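Cow rumen GH26 endo-mannanase (Metagenome, PDB 6UEH) probably hydrolyses internal beta-1,4-mannosidic linkages in mannans such as galactomannan, as a GH26 endo-mannanase that also carries a CBM6-like domain. Local coordinates at residues 208-214 / 241-245. Residue numbers count along the deposited sequence, not the author numbering.
Sequences MNYNPLY and INVPK
This is a buried, water-bridged loop-to-loop contact at the C-terminal end of a TIM barrel, and illustrates how loops following adjacent parallel strands can pack without bonding directly. Residues 208-214 follow strand 202-206; residues 241-245 follow its neighbour, strand 234-238, and become extended at 243-244. Both run in the same general sense, splaying as they go: the CA atoms of Met208 and Ile241 are 5.0 Å apart, those of Leu213 and Pro244 7.7 Å.

The first loop, neither helix nor strand, is shaped by Asn211, extended (-121/163°), whose p rotamer lets its amide serve the local backbone. ND2 donates to Met208 O (2.8 Å), while OD1 accepts from Leu213 N, two residues on (an Asx turn), and Tyr214 N, three on (an Asx motif), at 2.8 Å each. Across the interface the polar link is a single water, which hydrogen-bonds Met208 O (3.0 Å) and Tyr214 OH (3.0 Å) and accepts from Asn242 N (2.8 Å). The p rotamer of Tyr214 brings its hydroxyl to the second loop, OH lying 3.4 Å from Asn242 CG, with Asn242 CB at the ring edge.

Apolar packing lies beside the water site and continues toward Pro244. The CA-to-CB bond of Ile241 points away, but its t,p rotamer brings CD1 back to Asn211 CB (3.7 Å). Leu213 (m,t), pointing toward the second loop, places CD1 3.7 Å from Pro244 CD.

Helix 280-301 flanks both loops, with Leu213 on Tyr284 and Ile241 on Ala288, while strand 261-262 pairs antiparallel with 243-244 and offers Cys261 to Leu213, Tyr214 and Asn242.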
ATOM      1  N   MET A 208      20.367   1.997  -8.303  1.00 17.39           N
ATOM      2  CA  MET A 208      21.226   2.555  -7.261  1.00 17.22           C
ATOM      3  C   MET A 208      22.704   2.635  -7.655  1.00 18.02           C
ATOM      4  O   MET A 208      23.421   3.531  -7.207  1.00 17.52           O
ATOM      5  CB  MET A 208      21.081   1.739  -5.972  1.00 15.92           C
ATOM      6  CG  MET A 208      21.394   0.260  -6.138  1.00 16.02           C
ATOM      7  SD  MET A 208      20.986  -0.696  -4.663  1.00 26.55           S
ATOM      8  CE  MET A 208      22.066   0.076  -3.464  1.00 21.77           C
ATOM      9  N   ASN A 209      23.162   1.714  -8.498  1.00 18.64           N
ATOM     10  CA  ASN A 209      24.587   1.639  -8.811  1.00 19.37           C
ATOM     11  C   ASN A 209      25.039   2.615  -9.894  1.00 19.42           C
ATOM     12  O   ASN A 209      26.228   2.713 -10.192  1.00 17.31           O
ATOM     13  CB  ASN A 209      24.960   0.209  -9.202  1.00 19.77           C
ATOM     14  CG  ASN A 209      24.954  -0.730  -8.014  1.00 21.13           C
ATOM     15  OD1 ASN A 209      25.399  -0.365  -6.925  1.00 20.43           O
ATOM     16  ND2 ASN A 209      24.435  -1.939  -8.211  1.00 21.48           N
ATOM     17  N   TYR A 210      24.091   3.341 -10.475  1.00 16.06           N
ATOM     18  CA  TYR A 210      24.427   4.426 -11.388  1.00 16.07           C
ATOM     19  C   TYR A 210      24.519   5.733 -10.607  1.00 17.00           C
ATOM     20  O   TYR A 210      23.756   6.665 -10.858  1.00 16.59           O
ATOM     21  CB  TYR A 210      23.387   4.553 -12.502  1.00 16.64           C
ATOM     22  CG  TYR A 210      23.197   3.315 -13.357  1.00 17.27           C
ATOM     23  CD1 TYR A 210      23.977   3.097 -14.488  1.00 17.94           C
ATOM     24  CD2 TYR A 210      22.219   2.379 -13.046  1.00 16.69           C
ATOM     25  CE1 TYR A 210      23.793   1.971 -15.281  1.00 17.55           C
ATOM     26  CE2 TYR A 210      22.028   1.252 -13.829  1.00 16.65           C
ATOM     27  CZ  TYR A 210      22.817   1.052 -14.944  1.00 17.70           C
ATOM     28  OH  TYR A 210      22.623  -0.068 -15.721  1.00 18.05           O
ATOM     29  N   ASN A 211      25.451   5.796  -9.658  1.00 18.20           N
ATOM     30  CA  ASN A 211      25.556   6.938  -8.748  1.00 18.70           C
ATOM     31  C   ASN A 211      26.927   7.625  -8.836  1.00 18.71           C
ATOM     32  O   ASN A 211      27.877   7.048  -9.363  1.00 18.62           O
ATOM     33  CB  ASN A 211      25.281   6.481  -7.312  1.00 17.89           C
ATOM     34  CG  ASN A 211      26.372   5.584  -6.769  1.00 18.16           C
ATOM     35  OD1 ASN A 211      27.413   6.062  -6.315  1.00 17.88           O
ATOM     36  ND2 ASN A 211      26.137   4.276  -6.804  1.00 17.63           N
ATOM     37  N   PRO A 212      27.033   8.866  -8.327  1.00 18.90           N
ATOM     38  CA  PRO A 212      28.298   9.606  -8.438  1.00 19.33           C
ATOM     39  C   PRO A 212      29.374   9.233  -7.414  1.00 21.03           C
ATOM     40  O   PRO A 212      30.455   9.821  -7.454  1.00 22.84           O
ATOM     41  CB  PRO A 212      27.867  11.066  -8.225  1.00 18.94           C
ATOM     42  CG  PRO A 212      26.382  11.078  -8.412  1.00 19.42           C
ATOM     43  CD  PRO A 212      25.929   9.748  -7.916  1.00 19.18           C
ATOM     44  N   LEU A 213      29.092   8.284  -6.525  1.00 20.95           N
ATOM     45  CA  LEU A 213      30.004   7.974  -5.424  1.00 21.35           C
ATOM     46  C   LEU A 213      30.851   6.730  -5.676  1.00 21.59           C
ATOM     47  O   LEU A 213      32.072   6.758  -5.530  1.00 21.68           O
ATOM     48  CB  LEU A 213      29.213   7.802  -4.127  1.00 21.58           C
ATOM     49  CG  LEU A 213      28.432   9.036  -3.671  1.00 20.68           C
ATOM     50  CD1 LEU A 213      27.608   8.732  -2.431  1.00 20.84           C
ATOM     51  CD2 LEU A 213      29.377  10.201  -3.414  1.00 20.50           C
ATOM     52  N   TYR A 214      30.191   5.638  -6.041  1.00 21.26           N
ATOM     53  CA  TYR A 214      30.865   4.373  -6.306  1.00 21.37           C
ATOM     54  C   TYR A 214      30.266   3.729  -7.550  1.00 22.09           C
ATOM     55  O   TYR A 214      30.277   2.507  -7.702  1.00 22.82           O
ATOM     56  CB  TYR A 214      30.746   3.435  -5.101  1.00 21.91           C
ATOM     57  CG  TYR A 214      29.324   3.245  -4.612  1.00 21.03           C
ATOM     58  CD1 TYR A 214      28.765   4.118  -3.686  1.00 20.80           C
ATOM     59  CD2 TYR A 214      28.541   2.197  -5.078  1.00 21.25           C
ATOM     60  CE1 TYR A 214      27.468   3.953  -3.238  1.00 21.29           C
ATOM     61  CE2 TYR A 214      27.238   2.023  -4.633  1.00 20.90           C
ATOM     62  CZ  TYR A 214      26.708   2.903  -3.714  1.00 21.72           C
ATOM     63  OH  TYR A 214      25.414   2.738  -3.269  1.00 23.26           O
ATOM     64  N   ILE A 241      19.289   5.408  -3.986  1.00 17.95           N
ATOM     65  CA  ILE A 241      20.406   6.331  -4.140  1.00 16.80           C
ATOM     66  C   ILE A 241      21.010   6.701  -2.782  1.00 18.46           C
ATOM     67  O   ILE A 241      20.325   7.214  -1.893  1.00 16.84           O
ATOM     68  CB  ILE A 241      19.979   7.612  -4.910  1.00 17.68           C
ATOM     69  CG1 ILE A 241      21.142   8.606  -4.996  1.00 17.19           C
ATOM     70  CG2 ILE A 241      18.736   8.252  -4.291  1.00 17.55           C
ATOM     71  CD1 ILE A 241      22.327   8.095  -5.797  1.00 16.43           C
ATOM     72  N   ASN A 242      22.299   6.412  -2.627  1.00 18.88           N
ATOM     73  CA  ASN A 242      23.011   6.686  -1.384  1.00 20.45           C
ATOM     74  C   ASN A 242      23.562   8.107  -1.311  1.00 20.92           C
ATOM     75  O   ASN A 242      23.732   8.776  -2.328  1.00 17.74           O
ATOM     76  CB  ASN A 242      24.169   5.698  -1.198  1.00 21.64           C
ATOM     77  CG  ASN A 242      23.704   4.307  -0.804  1.00 22.51           C
ATOM     78  OD1 ASN A 242      22.687   3.811  -1.291  1.00 21.63           O
ATOM     79  ND2 ASN A 242      24.453   3.673   0.092  1.00 20.45           N
ATOM     80  N   VAL A 243      23.842   8.556  -0.092  1.00 22.56           N
ATOM     81  CA  VAL A 243      24.582   9.791   0.129  1.00 23.11           C
ATOM     82  C   VAL A 243      25.822   9.449   0.950  1.00 23.99           C
ATOM     83  O   VAL A 243      25.851   8.412   1.614  1.00 24.16           O
ATOM     84  CB  VAL A 243      23.735  10.857   0.862  1.00 21.05           C
ATOM     85  CG1 VAL A 243      22.509  11.230   0.036  1.00 20.29           C
ATOM     86  CG2 VAL A 243      23.333  10.364   2.248  1.00 22.21           C
ATOM     87  N   PRO A 244      26.860  10.301   0.895  1.00 24.92           N
ATOM     88  CA  PRO A 244      28.012  10.051   1.769  1.00 25.68           C
ATOM     89  C   PRO A 244      27.625  10.160   3.240  1.00 27.51           C
ATOM     90  O   PRO A 244      26.879  11.069   3.600  1.00 28.73           O
ATOM     91  CB  PRO A 244      29.000  11.158   1.381  1.00 26.94           C
ATOM     92  CG  PRO A 244      28.587  11.577   0.009  1.00 25.79           C
ATOM     93  CD  PRO A 244      27.097  11.428  -0.023  1.00 21.78           C
ATOM     94  N   LYS A 245      28.107   9.239   4.070  1.00 28.00           N
ATOM     95  CA  LYS A 245      27.857   9.307   5.505  1.00 29.49           C
ATOM     96  C   LYS A 245      28.470  10.578   6.078  1.00 30.46           C
ATOM     97  O   LYS A 245      27.804  11.347   6.768  1.00 30.69           O
ATOM     98  CB  LYS A 245      28.425   8.082   6.223  1.00 31.52           C
ATOM     99  CG  LYS A 245      27.756   6.766   5.874  1.00 30.76           C
ATOM    100  CD  LYS A 245      28.394   5.628   6.659  1.00 33.66           C
ATOM    101  CE  LYS A 245      27.743   4.291   6.350  1.00 34.72           C
ATOM    102  NZ  LYS A 245      28.387   3.185   7.111  1.00 38.44           N
TER
HETATM  103  O   HOH W   1      23.639   4.763  -4.509  1.00 22.68           O